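Local coordinates for putative type VI secretion protein (Escherichia coli, PDB 6SKI) that probably acts as a phospholipase effector of the type VI secretion system, loaded onto the TTR domain of the VgrG spike, at residues F280-M285 against S311-G316. Residues are numbered along the deposited sequence; the frame is centred on the assembly and turned at random.
Sequences FQITAM and SDIGGG
The peptide plane joining Thr-283 to Ala-284 takes Ile-313 over one face, while the Thr-283 side chain rises from the other. Ile-313 CD1 lies on its own side of this plane but outside the outline of the peptide, out past the oxygen and 4.0 Å from Thr-283 O; the N-H of Ala-284 makes a weak hydrogen bond to Asp-245 OD1. CG1 of Ile-313 lies over the adjoining alpha carbon, 3.5 Å from Ala-284 CA, and equally close to the methyl, with 3.5 Å to Ala-284 CB. The bend at chi2 of Ile-313 (-66°) takes CD1 out of the extended shape. With CG1 beside the backbone N (chi1 -57°), the CG2 branch stands anti to that N and meets Ile-282 methyl to methyl, CG2 to CG2, at 3.6 Å, the two isoleucines crossing at a slant. Strand 278-284 runs parallel between strands 237-243 and 303-306 in the sheet of an alpha/beta-hydrolase fold, and 311-316 belongs to the loop after strand 303-306. That loop also carries His-310, which with Ser-197 and Asp-245 has the geometry of a Ser-His-Asp catalytic triad; Ala-284 touches this probable active site. Leu-306 packs against both isoleucines, and helix 416-431 adds Met-424 to Ile-282 and Cys-420 to Ile-313. Beyond Ile-313 the chain turns through three glycines, Gly-315 and Gly-316 both at positive phi. Ser-311 OG closes this turn by donating to Gly-315 O over 3.0 Å, approaching from above the carbonyl plane, 46° out of it.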
loop_
_atom_site.group_PDB
_atom_site.type_symbol
_atom_site.label_atom_id
_atom_site.label_comp_id
_atom_site.label_asym_id
_atom_site.label_seq_id
_atom_site.Cartn_x
_atom_site.Cartn_y
_atom_site.Cartn_z
ATOM N N PHE A 280 4.035 6.147 -12.964
ATOM C CA PHE A 280 2.616 6.288 -13.255
ATOM C C PHE A 280 1.824 6.179 -11.965
ATOM O O PHE A 280 2.034 5.248 -11.183
ATOM C CB PHE A 280 2.142 5.221 -14.241
ATOM C CG PHE A 280 0.722 5.395 -14.686
ATOM C CD1 PHE A 280 0.358 6.466 -15.477
ATOM C CD2 PHE A 280 -0.252 4.494 -14.304
ATOM C CE1 PHE A 280 -0.944 6.625 -15.883
ATOM C CE2 PHE A 280 -1.552 4.650 -14.713
ATOM C CZ PHE A 280 -1.898 5.719 -15.501
ATOM N N GLN A 281 0.923 7.128 -11.739
ATOM C CA GLN A 281 -0.019 7.056 -10.636
ATOM C C GLN A 281 -1.444 7.112 -11.153
ATOM O O GLN A 281 -1.763 7.901 -12.046
ATOM C CB GLN A 281 0.176 8.184 -9.629
ATOM C CG GLN A 281 -0.523 7.902 -8.319
ATOM C CD GLN A 281 -0.248 8.933 -7.260
ATOM O OE1 GLN A 281 -0.118 10.116 -7.549
ATOM N NE2 GLN A 281 -0.173 8.490 -6.017
ATOM N N ILE A 282 -2.295 6.269 -10.585
ATOM C CA ILE A 282 -3.736 6.399 -10.720
ATOM C C ILE A 282 -4.244 7.087 -9.464
ATOM O O ILE A 282 -3.637 6.962 -8.396
ATOM C CB ILE A 282 -4.414 5.039 -10.939
ATOM C CG1 ILE A 282 -3.635 4.227 -11.968
ATOM C CG2 ILE A 282 -5.827 5.235 -11.439
ATOM C CD1 ILE A 282 -4.194 2.856 -12.218
ATOM N N THR A 283 -5.299 7.876 -9.601
ATOM C CA THR A 283 -5.823 8.668 -8.500
ATOM C C THR A 283 -7.325 8.456 -8.410
ATOM O O THR A 283 -8.005 8.353 -9.433
ATOM C CB THR A 283 -5.478 10.155 -8.702
ATOM O OG1 THR A 283 -4.137 10.395 -8.264
ATOM C CG2 THR A 283 -6.431 11.064 -7.944
ATOM N N ALA A 284 -7.836 8.373 -7.186
ATOM C CA ALA A 284 -9.263 8.195 -6.966
ATOM C C ALA A 284 -9.972 9.536 -7.084
ATOM O O ALA A 284 -9.708 10.454 -6.302
ATOM C CB ALA A 284 -9.513 7.579 -5.594
ATOM N N MET A 285 -10.880 9.647 -8.048
ATOM C CA MET A 285 -11.617 10.884 -8.245
ATOM C C MET A 285 -12.765 11.044 -7.266
ATOM O O MET A 285 -13.247 12.166 -7.081
ATOM C CB MET A 285 -12.165 10.959 -9.672
ATOM C CG MET A 285 -11.198 11.538 -10.674
ATOM S SD MET A 285 -11.906 11.814 -12.307
ATOM C CE MET A 285 -13.528 11.089 -12.119
ATOM N N SER A 311 -10.248 2.250 -2.437
ATOM C CA SER A 311 -10.160 0.828 -2.712
ATOM C C SER A 311 -10.919 0.434 -3.972
ATOM O O SER A 311 -11.064 -0.758 -4.249
ATOM C CB SER A 311 -10.674 0.031 -1.512
ATOM O OG SER A 311 -9.619 -0.296 -0.627
ATOM N N ASP A 312 -11.395 1.410 -4.741
ATOM C CA ASP A 312 -11.875 1.176 -6.093
ATOM C C ASP A 312 -10.806 1.497 -7.116
ATOM O O ASP A 312 -10.981 1.205 -8.302
ATOM C CB ASP A 312 -13.125 2.016 -6.376
ATOM C CG ASP A 312 -14.356 1.451 -5.727
ATOM O OD1 ASP A 312 -14.545 0.221 -5.799
ATOM O OD2 ASP A 312 -15.134 2.232 -5.145
ATOM N N ILE A 313 -9.704 2.082 -6.674
ATOM C CA ILE A 313 -8.532 2.314 -7.497
ATOM C C ILE A 313 -7.432 1.325 -7.153
ATOM O O ILE A 313 -6.785 0.768 -8.041
ATOM C CB ILE A 313 -8.036 3.769 -7.343
ATOM C CG1 ILE A 313 -9.152 4.749 -7.696
ATOM C CG2 ILE A 313 -6.803 4.007 -8.184
ATOM C CD1 ILE A 313 -9.574 4.727 -9.131
ATOM N N GLY A 314 -7.220 1.076 -5.867
ATOM C CA GLY A 314 -6.213 0.122 -5.473
ATOM C C GLY A 314 -6.716 -1.252 -5.109
ATOM O O GLY A 314 -5.910 -2.107 -4.731
ATOM N N GLY A 315 -8.015 -1.498 -5.207
ATOM C CA GLY A 315 -8.575 -2.779 -4.841
ATOM C C GLY A 315 -8.765 -2.919 -3.341
ATOM O O GLY A 315 -8.209 -2.173 -2.538
ATOM N N GLY A 316 -9.569 -3.905 -2.960
ATOM C CA GLY A 316 -9.774 -4.156 -1.550
ATOM C C GLY A 316 -11.219 -4.326 -1.137
ATOM O O GLY A 316 -11.514 -4.445 0.054
#